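Long-range contacts in class I SAM-dependent methyltransferase (PDB 3CVO), which is of unknown function but has the Rossmann-like fold of class I methyltransferases and probably transfers a methyl group from S-adenosylmethionine: residues T15-E20 / I174-A178; R131-G135 / W160-V164. One frame throughout, in Å; residues are numbered along the deposited sequence.

Contact 1 (T15-E20 / I174-A178)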
loop_
_atom_site.group_PDB
_atom_site.type_symbol
_atom_site.label_atom_id
_atom_site.label_comp_id
_atom_site.label_asym_id
_atom_site.label_seq_id
_atom_site.Cartn_x
_atom_site.Cartn_y
_atom_site.Cartn_z
ATOM N N THR A 15 -1.416 16.930 -26.877
ATOM C CA THR A 15 -1.448 15.839 -27.873
ATOM C C THR A 15 -2.744 15.020 -27.869
ATOM O O THR A 15 -2.749 13.821 -28.146
ATOM C CB THR A 15 -0.255 14.907 -27.697
ATOM O OG1 THR A 15 0.166 14.918 -26.334
ATOM C CG2 THR A 15 0.907 15.401 -28.553
HETATM N N MSE A 16 -3.839 15.685 -27.542
HETATM C CA MSE A 16 -5.139 15.042 -27.509
HETATM C C MSE A 16 -5.847 15.388 -28.797
HETATM O O MSE A 16 -5.752 16.502 -29.274
HETATM C CB MSE A 16 -5.986 15.567 -26.349
HETATM C CG MSE A 16 -5.392 15.391 -24.991
HETATM SE SE MSE A 16 -6.778 15.702 -23.649
HETATM C CE MSE A 16 -5.994 14.814 -22.104
ATOM N N PRO A 17 -6.574 14.430 -29.371
ATOM C CA PRO A 17 -7.369 14.816 -30.509
ATOM C C PRO A 17 -8.423 15.846 -30.096
ATOM O O PRO A 17 -8.589 16.136 -28.909
ATOM C CB PRO A 17 -8.033 13.501 -30.941
ATOM C CG PRO A 17 -7.194 12.435 -30.355
ATOM C CD PRO A 17 -6.685 12.997 -29.075
ATOM N N PRO A 18 -9.153 16.382 -31.068
ATOM C CA PRO A 18 -10.090 17.478 -30.840
ATOM C C PRO A 18 -11.166 17.283 -29.775
ATOM O O PRO A 18 -11.384 18.162 -28.940
ATOM C CB PRO A 18 -10.752 17.609 -32.209
ATOM C CG PRO A 18 -9.636 17.307 -33.157
ATOM C CD PRO A 18 -8.890 16.187 -32.516
ATOM N N ALA A 19 -11.894 16.184 -29.885
ATOM C CA ALA A 19 -13.022 15.897 -28.979
ATOM C C ALA A 19 -12.513 15.855 -27.542
ATOM O O ALA A 19 -13.080 16.430 -26.597
ATOM C CB ALA A 19 -13.647 14.544 -29.332
ATOM N N GLU A 20 -11.421 15.119 -27.412
ATOM C CA GLU A 20 -10.772 14.893 -26.131
ATOM C C GLU A 20 -10.280 16.229 -25.567
ATOM O O GLU A 20 -10.451 16.506 -24.392
ATOM C CB GLU A 20 -9.578 13.944 -26.272
ATOM C CG GLU A 20 -9.911 12.480 -26.369
ATOM C CD GLU A 20 -10.041 12.019 -27.782
ATOM O OE1 GLU A 20 -10.443 12.855 -28.610
ATOM O OE2 GLU A 20 -9.735 10.836 -28.061
ATOM N N ILE A 174 -15.034 9.902 -24.096
ATOM C CA ILE A 174 -14.848 10.937 -25.124
ATOM C C ILE A 174 -13.613 10.544 -25.911
ATOM O O ILE A 174 -12.478 10.838 -25.536
ATOM C CB ILE A 174 -14.683 12.384 -24.533
ATOM C CG1 ILE A 174 -15.759 12.683 -23.476
ATOM C CG2 ILE A 174 -14.738 13.438 -25.635
ATOM C CD1 ILE A 174 -15.237 12.626 -22.073
ATOM N N GLY A 175 -13.856 9.864 -27.021
ATOM C CA GLY A 175 -12.798 9.163 -27.706
ATOM C C GLY A 175 -12.064 8.253 -26.762
ATOM O O GLY A 175 -12.639 7.363 -26.133
ATOM N N ARG A 176 -10.769 8.491 -26.668
ATOM C CA ARG A 176 -9.874 7.638 -25.893
ATOM C C ARG A 176 -9.800 8.127 -24.455
ATOM O O ARG A 176 -9.151 7.537 -23.612
ATOM C CB ARG A 176 -8.465 7.713 -26.463
ATOM C CG ARG A 176 -7.877 9.104 -26.261
ATOM C CD ARG A 176 -6.506 9.251 -26.871
ATOM N NE ARG A 176 -5.781 10.311 -26.192
ATOM C CZ ARG A 176 -4.698 10.889 -26.676
ATOM N NH1 ARG A 176 -4.229 10.516 -27.855
ATOM N NH2 ARG A 176 -4.099 11.847 -25.997
ATOM N N LEU A 177 -10.444 9.255 -24.222
ATOM C CA LEU A 177 -10.422 9.905 -22.899
ATOM C C LEU A 177 -11.639 9.469 -22.078
ATOM O O LEU A 177 -12.777 9.516 -22.539
ATOM C CB LEU A 177 -10.439 11.428 -23.055
ATOM C CG LEU A 177 -10.412 12.243 -21.763
ATOM C CD1 LEU A 177 -9.014 12.119 -21.164
ATOM C CD2 LEU A 177 -10.767 13.719 -22.028
ATOM N N ALA A 178 -11.374 9.033 -20.862
ATOM C CA ALA A 178 -12.419 8.642 -19.909
ATOM C C ALA A 178 -12.648 9.747 -18.898
ATOM O O ALA A 178 -11.731 10.233 -18.243
ATOM C CB ALA A 178 -12.042 7.326 -19.183
#
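E20 reaches from the first turn of helix 18-30 into the tight turn I174-L177 and takes the backbone N-H of R176 on OE2. The bond is short and almost straight (R176 N to E20 OE2 2.9 Å, 178° at the hydrogen), although it meets the oxygen from above the carboxylate plane. A bend at chi2 folds the E20 carboxylate over the turn, and CG of E20 comes to 3.5 Å from CB of L177 as the two side chains run antiparallel alongside one another. The turn is type II', with G175 at its positive-phi corner; a CB there would strike OE2 of E20. R176 starts with CG wedged between N and C of its own backbone (chi1 67°), then runs extended from CG to NE, across M16 at about a right angle. P17 CD sits over the centre of one guanidinium face, 3.7 Å from R176 NH1. R176 NH2 gives a bent hydrogen bond to T15 O (3.2 Å, 137°) from above the carbonyl plane. The stronger polar partner of this guanidinium is D153, which forms a salt bridge with NE. Apolar contacts flank the polar ones: A19 CB meets I174 CG2 at 4.0 Å, and the selenomethionine M16 brings CE near L177 CD1. The contact joins the N-terminal end of helix 18-30 to the turn linking strands 172-174 and 177-182, with I174 and L177 also packing on A23.

Contact 2 (R131-G135 / W160-V164)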
loop_
_atom_site.group_PDB
_atom_site.type_symbol
_atom_site.label_atom_id
_atom_site.label_comp_id
_atom_site.label_asym_id
_atom_site.label_seq_id
_atom_site.Cartn_x
_atom_site.Cartn_y
_atom_site.Cartn_z
ATOM N N ARG A 131 2.477 8.765 -15.120
ATOM C CA ARG A 131 2.872 7.405 -14.766
ATOM C C ARG A 131 1.925 6.862 -13.689
ATOM O O ARG A 131 1.114 7.585 -13.150
ATOM C CB ARG A 131 4.294 7.375 -14.239
ATOM C CG ARG A 131 5.364 7.850 -15.252
ATOM C CD ARG A 131 5.581 6.821 -16.340
ATOM N NE ARG A 131 4.734 7.113 -17.479
ATOM C CZ ARG A 131 4.032 6.209 -18.137
ATOM N NH1 ARG A 131 4.044 4.947 -17.749
ATOM N NH2 ARG A 131 3.300 6.580 -19.175
ATOM N N PHE A 132 2.068 5.597 -13.382
ATOM C CA PHE A 132 1.227 4.932 -12.384
ATOM C C PHE A 132 -0.229 5.285 -12.557
ATOM O O PHE A 132 -0.903 5.570 -11.552
ATOM C CB PHE A 132 1.600 5.301 -10.962
ATOM C CG PHE A 132 3.049 5.117 -10.650
ATOM C CD1 PHE A 132 3.529 3.899 -10.210
ATOM C CD2 PHE A 132 3.931 6.159 -10.814
ATOM C CE1 PHE A 132 4.905 3.711 -9.937
ATOM C CE2 PHE A 132 5.310 5.990 -10.538
ATOM C CZ PHE A 132 5.780 4.744 -10.088
ATOM N N ARG A 133 -0.734 5.221 -13.781
ATOM C CA ARG A 133 -2.081 5.802 -14.063
ATOM C C ARG A 133 -3.191 5.189 -13.198
ATOM O O ARG A 133 -4.028 5.886 -12.612
ATOM C CB ARG A 133 -2.449 5.711 -15.531
ATOM C CG ARG A 133 -1.579 6.616 -16.365
ATOM C CD ARG A 133 -2.093 6.886 -17.746
ATOM N NE ARG A 133 -1.128 7.729 -18.415
ATOM C CZ ARG A 133 -1.275 8.299 -19.605
ATOM N NH1 ARG A 133 -2.388 8.172 -20.325
ATOM N NH2 ARG A 133 -0.274 9.024 -20.057
ATOM N N VAL A 134 -3.235 3.864 -13.155
ATOM C CA VAL A 134 -4.220 3.197 -12.271
ATOM C C VAL A 134 -4.063 3.618 -10.809
ATOM O O VAL A 134 -5.042 3.947 -10.130
ATOM C CB VAL A 134 -4.263 1.657 -12.456
ATOM C CG1 VAL A 134 -5.217 1.025 -11.381
ATOM C CG2 VAL A 134 -4.711 1.336 -13.868
ATOM N N GLY A 135 -2.828 3.710 -10.360
ATOM C CA GLY A 135 -2.517 4.085 -8.991
ATOM C C GLY A 135 -2.999 5.494 -8.654
ATOM O O GLY A 135 -3.502 5.742 -7.578
ATOM N N TRP A 160 -5.840 -3.614 -18.003
ATOM C CA TRP A 160 -5.374 -3.679 -16.595
ATOM C C TRP A 160 -5.971 -2.448 -15.956
ATOM O O TRP A 160 -6.074 -2.309 -14.726
ATOM C CB TRP A 160 -3.823 -3.712 -16.509
ATOM C CG TRP A 160 -3.127 -2.731 -15.547
ATOM C CD1 TRP A 160 -2.765 -1.431 -15.819
ATOM C CD2 TRP A 160 -2.668 -2.991 -14.194
ATOM N NE1 TRP A 160 -2.129 -0.868 -14.725
ATOM C CE2 TRP A 160 -2.061 -1.797 -13.716
ATOM C CE3 TRP A 160 -2.718 -4.104 -13.345
ATOM C CZ2 TRP A 160 -1.508 -1.695 -12.426
ATOM C CZ3 TRP A 160 -2.158 -3.993 -12.054
ATOM C CH2 TRP A 160 -1.560 -2.804 -11.620
ATOM N N GLN A 161 -6.419 -1.581 -16.852
ATOM C CA GLN A 161 -6.866 -0.266 -16.468
ATOM C C GLN A 161 -8.311 -0.370 -15.961
ATOM O O GLN A 161 -8.737 0.417 -15.120
ATOM C CB GLN A 161 -6.651 0.771 -17.598
ATOM C CG GLN A 161 -5.145 1.094 -17.656
ATOM C CD GLN A 161 -4.726 2.135 -18.676
ATOM O OE1 GLN A 161 -5.479 2.473 -19.594
ATOM N NE2 GLN A 161 -3.478 2.633 -18.532
ATOM N N HIS A 162 -9.062 -1.355 -16.429
ATOM C CA HIS A 162 -10.494 -1.242 -16.249
ATOM C C HIS A 162 -10.963 -1.621 -14.822
ATOM O O HIS A 162 -12.140 -1.487 -14.506
ATOM C CB HIS A 162 -11.206 -1.958 -17.367
ATOM C CG HIS A 162 -11.080 -1.246 -18.681
ATOM N ND1 HIS A 162 -9.994 -1.410 -19.521
ATOM C CD2 HIS A 162 -11.886 -0.342 -19.286
ATOM C CE1 HIS A 162 -10.142 -0.645 -20.587
ATOM N NE2 HIS A 162 -11.282 0.009 -20.472
ATOM N N GLN A 163 -9.970 -1.999 -13.987
ATOM C CA GLN A 163 -10.060 -2.288 -12.487
ATOM C C GLN A 163 -10.279 -0.938 -11.700
ATOM O O GLN A 163 -10.586 -0.846 -10.513
ATOM C CB GLN A 163 -8.762 -2.972 -11.980
ATOM C CG GLN A 163 -7.622 -2.018 -11.565
ATOM C CD GLN A 163 -6.279 -2.706 -11.188
ATOM O OE1 GLN A 163 -5.995 -2.965 -10.005
ATOM N NE2 GLN A 163 -5.461 -2.985 -12.195
ATOM N N VAL A 164 -10.102 0.109 -12.468
ATOM C CA VAL A 164 -10.421 1.494 -12.104
ATOM C C VAL A 164 -11.938 1.624 -11.822
ATOM O O VAL A 164 -12.366 2.341 -10.929
ATOM C CB VAL A 164 -9.989 2.427 -13.332
ATOM C CG1 VAL A 164 -10.430 3.833 -13.187
ATOM C CG2 VAL A 164 -8.454 2.342 -13.529
HETATM O O HOH W 1 -1.251 2.027 -14.618
#
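V134 pushes its two methyl groups into the loop W160-V164, and almost all of the contact gathers round them. CG2 of V134 lies 3.5 Å from W160 NE1, oblique to the indole, and also touches CA of Q161. CG1 of V134, anti to the backbone N (chi1 174°), is turned to the side chain of Q163 and lies 3.9 Å from Q163 CG; the two side chains cross at about a right angle. Beside this apolar patch one water bridges the segments, accepting from V134 N at 3.1 Å and from W160 NE1 at 3.0 Å, the latter in the indole plane at its edge. It thereby serves an N-H in the first turn of helix 133-143. In the next shell Q163 NE2 donates to W160 O (2.7 Å, 176°), in the plane of both the carbonyl and the amide, which places the amide nitrogen over one face of the indole, toward its rim. Q163 OE1 is held in turn by Q194. Replacing Q163 by an alanine would probably leave W160 O without this donor and Q194 without its mate at OE1, and open a gap beside V134 CG1. Further out, R133 forms a salt bridge with D154. The contact joins the start of helix 133-143 to the loop between strand 148-152 and helix 165-168; T198 of helix 192-199 touches V134, W160 and Q163, and F152 of strand 148-152 touches Q161 and V164.

Contact 2 is nested in sequence within the chain loop that contact 1 closes. Their centres are 18 Å apart and their nearest atoms about 7 Å, so they do not touch. What relates them is the segment just after strand 148-152: R176 of contact 1 pairs with D153, and R133 of contact 2 with D154, so each contact supplies one arginine to two consecutive acidic residues. In relatives S-adenosylmethionine binds at the C-terminal ends of the parallel strands, as it probably does in this protein, and contact 2 follows two such ends, those of 125-128 and 148-152.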